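Side-chain contacts in Maltose/maltodextrin transport permease homologue (Bdellovibrio bacteriovorus HD100, PDB 6FFL), which binds maltotriose as the MalE solute-binding domain of a longer MalE-MalF fusion protein that probably takes part in maltodextrin uptake: residues L157-T162 against Q198-L203; E21-F26 against V35-R40; D153-V158 against N220-E225; Q359-L362 against Q367-A370. One frame throughout, in Å; residues are numbered along the deposited sequence.

Contact 1: residues L157-T162 against Q198-L203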
loop_
_atom_site.group_PDB
_atom_site.type_symbol
_atom_site.label_atom_id
_atom_site.label_comp_id
_atom_site.label_asym_id
_atom_site.label_seq_id
_atom_site.Cartn_x
_atom_site.Cartn_y
_atom_site.Cartn_z
ATOM N N LEU A 157 19.366 1.425 6.739
ATOM C CA LEU A 157 18.021 1.035 6.337
ATOM C C LEU A 157 17.017 2.010 6.932
ATOM O O LEU A 157 17.114 2.353 8.111
ATOM C CB LEU A 157 17.695 -0.388 6.817
ATOM C CG LEU A 157 16.262 -0.893 6.610
ATOM C CD1 LEU A 157 15.933 -0.980 5.123
ATOM C CD2 LEU A 157 16.085 -2.263 7.275
ATOM N N VAL A 158 16.037 2.428 6.129
ATOM C CA VAL A 158 14.931 3.249 6.622
ATOM C C VAL A 158 13.623 2.657 6.135
ATOM O O VAL A 158 13.540 2.134 5.014
ATOM C CB VAL A 158 15.031 4.726 6.173
ATOM C CG1 VAL A 158 16.281 5.400 6.776
ATOM C CG2 VAL A 158 15.028 4.837 4.640
ATOM N N PHE A 159 12.598 2.755 6.974
ATOM C CA PHE A 159 11.229 2.507 6.533
ATOM C C PHE A 159 10.280 2.942 7.638
ATOM O O PHE A 159 10.680 3.216 8.776
ATOM C CB PHE A 159 10.982 1.049 6.091
ATOM C CG PHE A 159 11.093 -0.015 7.168
ATOM C CD1 PHE A 159 12.293 -0.281 7.814
ATOM C CD2 PHE A 159 10.001 -0.847 7.428
ATOM C CE1 PHE A 159 12.385 -1.301 8.752
ATOM C CE2 PHE A 159 10.075 -1.875 8.362
ATOM C CZ PHE A 159 11.275 -2.108 9.031
ATOM N N ASN A 160 9.002 3.026 7.267
ATOM C CA ASN A 160 7.939 3.485 8.151
ATOM C C ASN A 160 7.522 2.322 9.050
ATOM O O ASN A 160 6.405 1.814 8.992
ATOM C CB ASN A 160 6.772 4.014 7.323
ATOM C CG ASN A 160 5.715 4.690 8.169
ATOM O OD1 ASN A 160 5.974 5.083 9.310
ATOM N ND2 ASN A 160 4.512 4.819 7.620
ATOM N N TYR A 161 8.453 1.911 9.912
ATOM C CA TYR A 161 8.296 0.652 10.633
ATOM C C TYR A 161 7.280 0.710 11.771
ATOM O O TYR A 161 6.976 -0.338 12.355
ATOM C CB TYR A 161 9.658 0.182 11.157
ATOM C CG TYR A 161 10.346 1.129 12.122
ATOM C CD1 TYR A 161 9.957 1.207 13.456
ATOM C CD2 TYR A 161 11.415 1.914 11.708
ATOM C CE1 TYR A 161 10.597 2.053 14.336
ATOM C CE2 TYR A 161 12.058 2.767 12.585
ATOM C CZ TYR A 161 11.656 2.831 13.891
ATOM O OH TYR A 161 12.307 3.676 14.762
ATOM N N THR A 162 6.749 1.887 12.111
ATOM C CA THR A 162 5.656 1.948 13.078
ATOM C C THR A 162 4.313 1.559 12.469
ATOM O O THR A 162 3.388 1.180 13.205
ATOM C CB THR A 162 5.512 3.355 13.670
ATOM O OG1 THR A 162 5.226 4.291 12.622
ATOM C CG2 THR A 162 6.775 3.790 14.404
ATOM N N GLN A 198 9.867 -8.116 18.012
ATOM C CA GLN A 198 11.228 -8.139 18.539
ATOM C C GLN A 198 12.259 -7.921 17.446
ATOM O O GLN A 198 13.306 -7.311 17.707
ATOM C CB GLN A 198 11.500 -9.450 19.284
ATOM C CG GLN A 198 10.454 -9.762 20.348
ATOM C CD GLN A 198 10.772 -10.990 21.194
ATOM O OE1 GLN A 198 10.873 -10.899 22.420
ATOM N NE2 GLN A 198 10.920 -12.142 20.544
ATOM N N PHE A 199 11.992 -8.425 16.238
ATOM C CA PHE A 199 12.924 -8.260 15.123
ATOM C C PHE A 199 13.152 -6.788 14.826
ATOM O O PHE A 199 14.296 -6.343 14.658
ATOM C CB PHE A 199 12.379 -8.988 13.887
ATOM C CG PHE A 199 13.211 -8.803 12.645
ATOM C CD1 PHE A 199 14.479 -9.362 12.547
ATOM C CD2 PHE A 199 12.719 -8.067 11.581
ATOM C CE1 PHE A 199 15.235 -9.192 11.407
ATOM C CE2 PHE A 199 13.474 -7.891 10.437
ATOM C CZ PHE A 199 14.724 -8.451 10.349
ATOM N N ILE A 200 12.078 -6.003 14.798
ATOM C CA ILE A 200 12.237 -4.592 14.482
ATOM C C ILE A 200 12.848 -3.839 15.661
ATOM O O ILE A 200 13.664 -2.931 15.471
ATOM C CB ILE A 200 10.892 -4.011 14.021
ATOM C CG1 ILE A 200 10.622 -4.490 12.587
ATOM C CG2 ILE A 200 10.884 -2.488 14.080
ATOM C CD1 ILE A 200 9.309 -4.071 12.071
ATOM N N LEU A 201 12.506 -4.220 16.900
ATOM C CA LEU A 201 13.206 -3.633 18.038
ATOM C C LEU A 201 14.705 -3.893 17.957
ATOM O O LEU A 201 15.516 -3.027 18.303
ATOM C CB LEU A 201 12.652 -4.179 19.358
ATOM C CG LEU A 201 11.305 -3.659 19.837
ATOM C CD1 LEU A 201 10.930 -4.405 21.108
ATOM C CD2 LEU A 201 11.379 -2.181 20.116
ATOM N N LYS A 202 15.091 -5.085 17.507
ATOM C CA LYS A 202 16.514 -5.400 17.403
ATOM C C LYS A 202 17.183 -4.538 16.340
ATOM O O LYS A 202 18.289 -4.031 16.553
ATOM C CB LYS A 202 16.686 -6.893 17.099
ATOM C CG LYS A 202 18.119 -7.378 16.918
ATOM C CD LYS A 202 18.132 -8.903 16.787
ATOM C CE LYS A 202 19.532 -9.458 16.560
ATOM N NZ LYS A 202 20.047 -9.114 15.205
ATOM N N LEU A 203 16.525 -4.355 15.191
ATOM C CA LEU A 203 17.074 -3.473 14.161
ATOM C C LEU A 203 17.297 -2.063 14.698
ATOM O O LEU A 203 18.293 -1.413 14.360
ATOM C CB LEU A 203 16.138 -3.428 12.953
ATOM C CG LEU A 203 15.934 -4.691 12.110
ATOM C CD1 LEU A 203 14.964 -4.421 10.972
ATOM C CD2 LEU A 203 17.252 -5.219 11.581
#
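Ile200 and Leu203 of helix 191-205 meet Leu157, Phe159 and Tyr161 in a buried, wholly apolar contact, where the chain of strand 157-158 and the loop residues up to Tyr161 lie beside the helix. The two helix residues lie three positions apart, nearly one turn, and so face the same way. Ile200 gives most, using both of its branches. Its CD1 reaches Phe159 CZ at 4.1 Å, while its CG2 lies 3.9 Å from Tyr161 CD1 and also touches the base of that side chain at CB. Both meetings are oblique to the rings. A beta-branched residue suits this place because its two arms diverge from one helical position to serve two aromatics. Toward Leu157 the contact thins to a methyl pair, Leu157 CD2 and Leu203 CD1, 4.4 Å apart.

The aromatics also brace each other: Tyr161 CB sits over one face of the Phe159 ring, 3.4 Å above its plane and toward the rim. An inverse gamma turn centred on Asn160 lets the chain fold back so tightly. The hydroxyl of Tyr161 finds a hydrogen bond at Pro211 O. The polar end of Tyr161 is thus satisfied elsewhere, and loop and helix are held by complementary shape and the burial of hydrocarbon rather than by directional bonds.

Contact 2: residues E21-F26 against V35-R40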
loop_
_atom_site.group_PDB
_atom_site.type_symbol
_atom_site.label_atom_id
_atom_site.label_comp_id
_atom_site.label_asym_id
_atom_site.label_seq_id
_atom_site.Cartn_x
_atom_site.Cartn_y
_atom_site.Cartn_z
ATOM N N GLU A 21 -3.202 15.065 -15.281
ATOM C CA GLU A 21 -3.137 15.040 -16.739
ATOM C C GLU A 21 -4.327 14.285 -17.323
ATOM O O GLU A 21 -4.938 14.731 -18.302
ATOM C CB GLU A 21 -1.821 14.409 -17.197
ATOM C CG GLU A 21 -1.711 14.203 -18.703
ATOM C CD GLU A 21 -0.348 13.683 -19.139
ATOM O OE1 GLU A 21 0.574 13.608 -18.297
ATOM O OE2 GLU A 21 -0.196 13.354 -20.334
ATOM N N ALA A 22 -4.676 13.145 -16.724
ATOM C CA ALA A 22 -5.819 12.375 -17.202
ATOM C C ALA A 22 -7.120 13.152 -17.034
ATOM O O ALA A 22 -7.976 13.139 -17.922
ATOM C CB ALA A 22 -5.888 11.038 -16.462
ATOM N N LEU A 23 -7.292 13.827 -15.893
ATOM C CA LEU A 23 -8.523 14.580 -15.665
ATOM C C LEU A 23 -8.635 15.749 -16.634
ATOM O O LEU A 23 -9.732 16.088 -17.086
ATOM C CB LEU A 23 -8.581 15.073 -14.219
ATOM C CG LEU A 23 -8.778 14.024 -13.123
ATOM C CD1 LEU A 23 -8.878 14.710 -11.764
ATOM C CD2 LEU A 23 -10.034 13.190 -13.407
ATOM N N GLU A 24 -7.504 16.369 -16.971
ATOM C CA GLU A 24 -7.521 17.469 -17.927
ATOM C C GLU A 24 -7.997 16.986 -19.293
ATOM O O GLU A 24 -8.792 17.660 -19.959
ATOM C CB GLU A 24 -6.124 18.088 -17.986
ATOM C CG GLU A 24 -5.885 19.146 -19.038
ATOM C CD GLU A 24 -4.421 19.572 -19.071
ATOM O OE1 GLU A 24 -3.915 20.044 -18.028
ATOM O OE2 GLU A 24 -3.776 19.420 -20.130
ATOM N N LYS A 25 -7.551 15.797 -19.711
ATOM C CA LYS A 25 -8.010 15.233 -20.976
ATOM C C LYS A 25 -9.483 14.846 -20.905
ATOM O O LYS A 25 -10.222 15.039 -21.879
ATOM C CB LYS A 25 -7.160 14.014 -21.347
ATOM C CG LYS A 25 -7.566 13.300 -22.612
ATOM C CD LYS A 25 -6.380 13.140 -23.537
ATOM C CE LYS A 25 -6.834 12.726 -24.934
ATOM N NZ LYS A 25 -7.310 11.317 -24.984
ATOM N N PHE A 26 -9.925 14.316 -19.761
ATOM C CA PHE A 26 -11.328 13.941 -19.603
ATOM C C PHE A 26 -12.236 15.153 -19.779
ATOM O O PHE A 26 -13.236 15.095 -20.506
ATOM C CB PHE A 26 -11.556 13.286 -18.238
ATOM C CG PHE A 26 -12.991 12.887 -17.991
ATOM C CD1 PHE A 26 -13.502 11.714 -18.530
ATOM C CD2 PHE A 26 -13.832 13.694 -17.234
ATOM C CE1 PHE A 26 -14.827 11.343 -18.314
ATOM C CE2 PHE A 26 -15.163 13.334 -17.013
ATOM C CZ PHE A 26 -15.659 12.158 -17.555
ATOM N N VAL A 35 -14.335 18.094 -12.936
ATOM C CA VAL A 35 -13.979 17.190 -11.850
ATOM C C VAL A 35 -13.146 17.940 -10.822
ATOM O O VAL A 35 -12.154 18.584 -11.175
ATOM C CB VAL A 35 -13.201 15.965 -12.362
ATOM C CG1 VAL A 35 -12.914 14.994 -11.205
ATOM C CG2 VAL A 35 -13.961 15.287 -13.496
ATOM N N GLN A 36 -13.536 17.837 -9.557
ATOM C CA GLN A 36 -12.739 18.336 -8.443
ATOM C C GLN A 36 -12.072 17.159 -7.739
ATOM O O GLN A 36 -12.756 16.276 -7.210
ATOM C CB GLN A 36 -13.610 19.118 -7.461
ATOM C CG GLN A 36 -12.914 19.446 -6.148
ATOM C CD GLN A 36 -11.853 20.519 -6.299
ATOM O OE1 GLN A 36 -12.137 21.621 -6.772
ATOM N NE2 GLN A 36 -10.626 20.209 -5.880
ATOM N N ALA A 37 -10.740 17.150 -7.715
ATOM C CA ALA A 37 -9.998 16.090 -7.050
ATOM C C ALA A 37 -9.465 16.583 -5.713
ATOM O O ALA A 37 -9.019 17.728 -5.594
ATOM C CB ALA A 37 -8.833 15.600 -7.919
ATOM N N THR A 38 -9.516 15.718 -4.712
ATOM C CA THR A 38 -9.044 16.050 -3.375
ATOM C C THR A 38 -8.175 14.916 -2.869
ATOM O O THR A 38 -8.609 13.761 -2.872
ATOM C CB THR A 38 -10.210 16.276 -2.402
ATOM O OG1 THR A 38 -10.967 17.415 -2.813
ATOM C CG2 THR A 38 -9.694 16.501 -0.980
ATOM N N TYR A 39 -6.959 15.251 -2.427
ATOM C CA TYR A 39 -6.046 14.285 -1.834
ATOM C C TYR A 39 -6.282 14.190 -0.333
ATOM O O TYR A 39 -6.320 15.212 0.361
ATOM C CB TYR A 39 -4.586 14.685 -2.077
ATOM C CG TYR A 39 -3.627 13.835 -1.258
ATOM C CD1 TYR A 39 -3.246 12.575 -1.698
ATOM C CD2 TYR A 39 -3.125 14.284 -0.032
ATOM C CE1 TYR A 39 -2.398 11.778 -0.952
ATOM C CE2 TYR A 39 -2.265 13.488 0.719
ATOM C CZ TYR A 39 -1.906 12.246 0.246
ATOM O OH TYR A 39 -1.060 11.453 0.979
ATOM N N ARG A 40 -6.391 12.965 0.171
ATOM C CA ARG A 40 -6.332 12.711 1.603
ATOM C C ARG A 40 -5.459 11.494 1.837
ATOM O O ARG A 40 -5.568 10.506 1.109
ATOM C CB ARG A 40 -7.716 12.460 2.208
ATOM C CG ARG A 40 -8.735 13.521 1.861
ATOM C CD ARG A 40 -9.302 14.139 3.105
ATOM N NE ARG A 40 -9.940 15.421 2.818
ATOM C CZ ARG A 40 -11.254 15.601 2.733
ATOM N NH1 ARG A 40 -12.078 14.579 2.920
ATOM N NH2 ARG A 40 -11.744 16.802 2.465
#
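Leu23 and Phe26 of helix 13-29 close over Val35 of strand 34-39, and this is the dense end of the contact. Three positions apart, the two helix residues straddle the valine, each taking one of its methyls. Leu23 CD2 stands 4.0 Å from Val35 CG1, and Phe26 CD2 stands 4.1 Å from Val35 CG2; in both pairs the side chains cross at about a right angle. With CG1 anti to the backbone N (chi1 -177°), Val35 spreads its branches toward separate partners, as a beta-branched residue in a strand does well. Leu290 of helix 281-294 packs on all three.

Further along the strand the contact narrows to one methyl pair, close but small: the CB of partly exposed Ala37 lies 3.9 Å from Leu23 CD1. Between Val35 and Ala37, Gln36 starts away from the helix, as strand alternation requires. Its amide bends back so that Gln36 NE2 donates to Ala37 O at 3.0 Å, with an N-H...O angle of 141° and the donor above the carbonyl plane; Gln36 OE1 is met by Arg4. Beyond this the strand leaves the helix and carries Tyr39 to the bound maltotriose.

Helix and strand run nearly antiparallel, at 167°, with their axes 9.9 Å apart. This is the return half of a beta-alpha-beta crossover, strand 4-9, helix 13-29 and strand 34-39, the unit from which the lobes of solute-binding proteins are built.

Contact 3: residues D153-V158 against N220-E225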
loop_
_atom_site.group_PDB
_atom_site.type_symbol
_atom_site.label_atom_id
_atom_site.label_comp_id
_atom_site.label_asym_id
_atom_site.label_seq_id
_atom_site.Cartn_x
_atom_site.Cartn_y
_atom_site.Cartn_z
ATOM N N ASP A 153 24.778 10.317 10.026
ATOM C CA ASP A 153 24.681 11.026 8.756
ATOM C C ASP A 153 24.001 10.192 7.677
ATOM O O ASP A 153 23.229 10.726 6.874
ATOM C CB ASP A 153 26.079 11.429 8.284
ATOM C CG ASP A 153 26.808 12.262 9.308
ATOM O OD1 ASP A 153 27.847 11.800 9.829
ATOM O OD2 ASP A 153 26.336 13.379 9.600
ATOM N N ARG A 154 24.278 8.895 7.634
ATOM C CA ARG A 154 23.659 8.001 6.669
ATOM C C ARG A 154 23.222 6.738 7.392
ATOM O O ARG A 154 23.945 6.223 8.249
ATOM C CB ARG A 154 24.620 7.661 5.513
ATOM C CG ARG A 154 25.319 8.873 4.906
ATOM C CD ARG A 154 25.808 8.613 3.482
ATOM N NE ARG A 154 26.907 7.653 3.429
ATOM C CZ ARG A 154 28.193 7.986 3.467
ATOM N NH1 ARG A 154 28.548 9.259 3.565
ATOM N NH2 ARG A 154 29.125 7.043 3.411
ATOM N N TRP A 155 22.032 6.253 7.050
ATOM C CA TRP A 155 21.440 5.084 7.678
ATOM C C TRP A 155 21.547 3.883 6.757
ATOM O O TRP A 155 21.441 4.013 5.534
ATOM C CB TRP A 155 19.969 5.337 8.025
ATOM C CG TRP A 155 19.859 6.231 9.195
ATOM C CD1 TRP A 155 19.630 7.571 9.191
ATOM C CD2 TRP A 155 20.031 5.856 10.559
ATOM N NE1 TRP A 155 19.630 8.050 10.472
ATOM C CE2 TRP A 155 19.875 7.013 11.333
ATOM C CE3 TRP A 155 20.301 4.642 11.202
ATOM C CZ2 TRP A 155 19.970 7.000 12.722
ATOM C CZ3 TRP A 155 20.395 4.627 12.577
ATOM C CH2 TRP A 155 20.231 5.797 13.324
ATOM N N GLY A 156 21.769 2.710 7.345
ATOM C CA GLY A 156 21.786 1.506 6.538
ATOM C C GLY A 156 20.419 1.197 5.957
ATOM O O GLY A 156 20.304 0.769 4.804
ATOM N N LEU A 157 19.366 1.425 6.739
ATOM C CA LEU A 157 18.021 1.035 6.337
ATOM C C LEU A 157 17.017 2.010 6.932
ATOM O O LEU A 157 17.114 2.353 8.111
ATOM C CB LEU A 157 17.695 -0.388 6.817
ATOM C CG LEU A 157 16.262 -0.893 6.610
ATOM C CD1 LEU A 157 15.933 -0.980 5.123
ATOM C CD2 LEU A 157 16.085 -2.263 7.275
ATOM N N VAL A 158 16.037 2.428 6.129
ATOM C CA VAL A 158 14.931 3.249 6.622
ATOM C C VAL A 158 13.623 2.657 6.135
ATOM O O VAL A 158 13.540 2.134 5.014
ATOM C CB VAL A 158 15.031 4.726 6.173
ATOM C CG1 VAL A 158 16.281 5.400 6.776
ATOM C CG2 VAL A 158 15.028 4.837 4.640
ATOM N N ASN A 220 11.365 8.492 3.268
ATOM C CA ASN A 220 11.307 8.954 1.886
ATOM C C ASN A 220 12.388 9.991 1.606
ATOM O O ASN A 220 13.148 9.873 0.637
ATOM C CB ASN A 220 9.915 9.538 1.626
ATOM C CG ASN A 220 9.619 9.739 0.158
ATOM O OD1 ASN A 220 9.786 8.838 -0.649
ATOM N ND2 ASN A 220 9.151 10.932 -0.189
ATOM N N ALA A 221 12.475 11.017 2.457
ATOM C CA ALA A 221 13.483 12.057 2.270
ATOM C C ALA A 221 14.896 11.498 2.384
ATOM O O ALA A 221 15.769 11.830 1.573
ATOM C CB ALA A 221 13.280 13.180 3.285
ATOM N N LEU A 222 15.150 10.667 3.397
ATOM C CA LEU A 222 16.503 10.149 3.585
ATOM C C LEU A 222 16.967 9.360 2.364
ATOM O O LEU A 222 18.132 9.463 1.957
ATOM C CB LEU A 222 16.576 9.287 4.845
ATOM C CG LEU A 222 16.496 10.048 6.182
ATOM C CD1 LEU A 222 16.295 9.093 7.343
ATOM C CD2 LEU A 222 17.729 10.920 6.417
ATOM N N PHE A 223 16.069 8.569 1.766
ATOM C CA PHE A 223 16.435 7.809 0.573
ATOM C C PHE A 223 16.679 8.733 -0.620
ATOM O O PHE A 223 17.643 8.544 -1.370
ATOM C CB PHE A 223 15.342 6.778 0.253
ATOM C CG PHE A 223 15.772 5.720 -0.734
ATOM C CD1 PHE A 223 16.774 4.811 -0.408
ATOM C CD2 PHE A 223 15.170 5.631 -1.988
ATOM C CE1 PHE A 223 17.178 3.819 -1.320
ATOM C CE2 PHE A 223 15.565 4.645 -2.910
ATOM C CZ PHE A 223 16.571 3.739 -2.576
ATOM N N LYS A 224 15.825 9.745 -0.804
ATOM C CA LYS A 224 16.015 10.674 -1.912
ATOM C C LYS A 224 17.298 11.482 -1.758
ATOM O O LYS A 224 17.898 11.884 -2.760
ATOM C CB LYS A 224 14.820 11.624 -2.015
ATOM C CG LYS A 224 13.564 10.964 -2.555
ATOM C CD LYS A 224 12.312 11.697 -2.123
ATOM C CE LYS A 224 12.199 13.055 -2.793
ATOM N NZ LYS A 224 10.945 13.748 -2.376
ATOM N N GLU A 225 17.727 11.733 -0.522
ATOM C CA GLU A 225 18.860 12.602 -0.244
ATOM C C GLU A 225 20.168 11.839 -0.088
ATOM O O GLU A 225 21.132 12.393 0.450
ATOM C CB GLU A 225 18.576 13.436 1.008
ATOM C CG GLU A 225 17.416 14.410 0.813
ATOM C CD GLU A 225 16.845 14.925 2.114
ATOM O OE1 GLU A 225 17.451 14.670 3.177
ATOM O OE2 GLU A 225 15.785 15.581 2.070
#
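Leu222 lays one methyl against both Val158 and Trp155, and that methyl makes the closest approaches of the contact. Its CD1 lies 3.7 Å from Val158 CG1 and 4.1 Å from Trp155 CD1. The leucine crosses both partners obliquely, approaching the pyrrole side of the indole at CD1. With CG anti to the carbonyl carbon (chi1 -72°), Leu222 extends from the helix toward the strand, a reach that suits a long branched side chain. Val158, short and beta-branched as suits a strand, offers CG1 to the helix. The broad apolar ring of Trp155 suits a partly exposed place where it can cover both Leu222 and Pro211.

The two partners sit on either side of a corner. The chain bends at Gly156, so Trp155 and Val158 point to the same helix from differently directed pieces of backbone. Just before it, Asp153 and Arg154 form a classic beta bulge against Val144. After it, strand 157-158 becomes the edge strand of a mixed sheet, parallel to strand 228-234, and helix 216-224 lies against this sheet immediately before the chain enters that inner strand. Val158 also rests on Ala228 and Leu231 of it. The neighbouring Phe223 turns to Leu231 and meets Tyr241 edge-to-face, while the backbone of Trp155 bonds to Lys227 and Ala229.

Contact 4: residues Q359-L362 against Q367-A370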
loop_
_atom_site.group_PDB
_atom_site.type_symbol
_atom_site.label_atom_id
_atom_site.label_comp_id
_atom_site.label_asym_id
_atom_site.label_seq_id
_atom_site.Cartn_x
_atom_site.Cartn_y
_atom_site.Cartn_z
ATOM N N GLN A 359 2.740 0.788 18.717
ATOM C CA GLN A 359 3.152 2.115 19.163
ATOM C C GLN A 359 3.594 2.075 20.616
ATOM O O GLN A 359 4.583 2.715 20.993
ATOM C CB GLN A 359 2.015 3.125 18.973
ATOM C CG GLN A 359 2.436 4.587 19.122
ATOM C CD GLN A 359 2.483 5.056 20.573
ATOM O OE1 GLN A 359 1.829 4.485 21.447
ATOM N NE2 GLN A 359 3.269 6.098 20.834
ATOM N N LYS A 360 2.886 1.303 21.442
ATOM C CA LYS A 360 3.245 1.209 22.852
ATOM C C LYS A 360 4.543 0.442 23.043
ATOM O O LYS A 360 5.328 0.759 23.943
ATOM C CB LYS A 360 2.119 0.535 23.630
ATOM C CG LYS A 360 0.831 1.332 23.692
ATOM C CD LYS A 360 -0.254 0.485 24.357
ATOM C CE LYS A 360 -1.549 1.251 24.541
ATOM N NZ LYS A 360 -2.576 0.405 25.210
ATOM N N VAL A 361 4.768 -0.594 22.230
ATOM C CA VAL A 361 6.039 -1.313 22.276
ATOM C C VAL A 361 7.185 -0.378 21.918
ATOM O O VAL A 361 8.193 -0.290 22.633
ATOM C CB VAL A 361 6.009 -2.516 21.321
ATOM C CG1 VAL A 361 7.376 -3.205 21.315
ATOM C CG2 VAL A 361 4.926 -3.475 21.710
ATOM N N LEU A 362 7.064 0.300 20.775
ATOM C CA LEU A 362 8.143 1.180 20.336
ATOM C C LEU A 362 8.355 2.337 21.297
ATOM O O LEU A 362 9.481 2.829 21.431
ATOM C CB LEU A 362 7.854 1.701 18.931
ATOM C CG LEU A 362 7.877 0.606 17.863
ATOM C CD1 LEU A 362 7.533 1.187 16.515
ATOM C CD2 LEU A 362 9.230 -0.096 17.804
ATOM N N GLN A 367 5.841 -4.833 26.724
ATOM C CA GLN A 367 6.709 -5.868 26.171
ATOM C C GLN A 367 6.061 -6.531 24.948
ATOM O O GLN A 367 4.837 -6.601 24.844
ATOM C CB GLN A 367 7.026 -6.923 27.226
ATOM C CG GLN A 367 7.911 -6.365 28.339
ATOM C CD GLN A 367 8.508 -7.440 29.217
ATOM O OE1 GLN A 367 9.709 -7.706 29.164
ATOM N NE2 GLN A 367 7.675 -8.059 30.036
ATOM N N PRO A 368 6.871 -7.029 24.006
ATOM C CA PRO A 368 6.300 -7.621 22.778
ATOM C C PRO A 368 5.266 -8.719 23.001
ATOM O O PRO A 368 4.226 -8.723 22.321
ATOM C CB PRO A 368 7.548 -8.153 22.056
ATOM C CG PRO A 368 8.634 -7.222 22.474
ATOM C CD PRO A 368 8.335 -6.869 23.923
ATOM N N GLN A 369 5.508 -9.654 23.923
ATOM C CA GLN A 369 4.530 -10.721 24.133
ATOM C C GLN A 369 3.195 -10.163 24.624
ATOM O O GLN A 369 2.128 -10.539 24.119
ATOM C CB GLN A 369 5.067 -11.758 25.116
ATOM C CG GLN A 369 4.118 -12.939 25.287
ATOM C CD GLN A 369 4.725 -14.056 26.107
ATOM O OE1 GLN A 369 5.767 -14.605 25.751
ATOM N NE2 GLN A 369 4.081 -14.396 27.214
ATOM N N ALA A 370 3.235 -9.264 25.612
ATOM C CA ALA A 370 2.006 -8.648 26.109
ATOM C C ALA A 370 1.288 -7.886 25.000
ATOM O O ALA A 370 0.053 -7.895 24.921
ATOM C CB ALA A 370 2.331 -7.719 27.284
#
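Val361 faces Gln367 and Pro368 across the short turn that joins the last two helices, and it has the most surface buried here. Its methyls divide the work. Val361 CG1, anti to the backbone N (chi1 176°), comes within 4.4 Å of Pro368 CG, whereas Val361 CG2 looks at the backbone carbonyl, 4.4 Å from Gln367 O. These are loose van der Waals approaches. A compact valine suits a place where the backbones come close: its CA is the one nearest to that of Gln367, at 6.0 Å.

Pro368 ranks second. It opens helix 368-384, a position where the missing N-H costs nothing because no earlier turn exists to receive it, and where its ring restricts phi to a helical value. That ring also supplies a rigid apolar surface for the valine. Gln367, at the N-cap position, contributes through its main chain, while its side chain starts away from Val361 into an exposed setting that tolerates an amide.

Both ends of the turn also rest on helix 191-205. Val361 packs on Leu201, Pro368 on Phe197 and Gln198, and Arg204 of the same helix donates a hydrogen bond to Leu362 O, so that this helix flanks the junction of helices 346-362 and 368-384.

Overall arrangement
From the N terminus, contact 2 comes first and closes a short loop inside a beta-alpha-beta unit. The chain then crosses to the other side of the molecule, where contacts 1 and 3 start from the same stretch around strand 157-158. Contact 1 closes first, on helix 191-205; contact 3 spans the longer loop to helix 216-224. The loop of contact 1 nests inside that of contact 3, and the two share Leu157 and Val158. Contact 4 closes the tight turn between the last two helices and touches contact 1, for instance through Thr162 against Leu362. Contact 2 stands apart, its centre about 36 Å from that of contact 1, on the opposite side of the chain's centre.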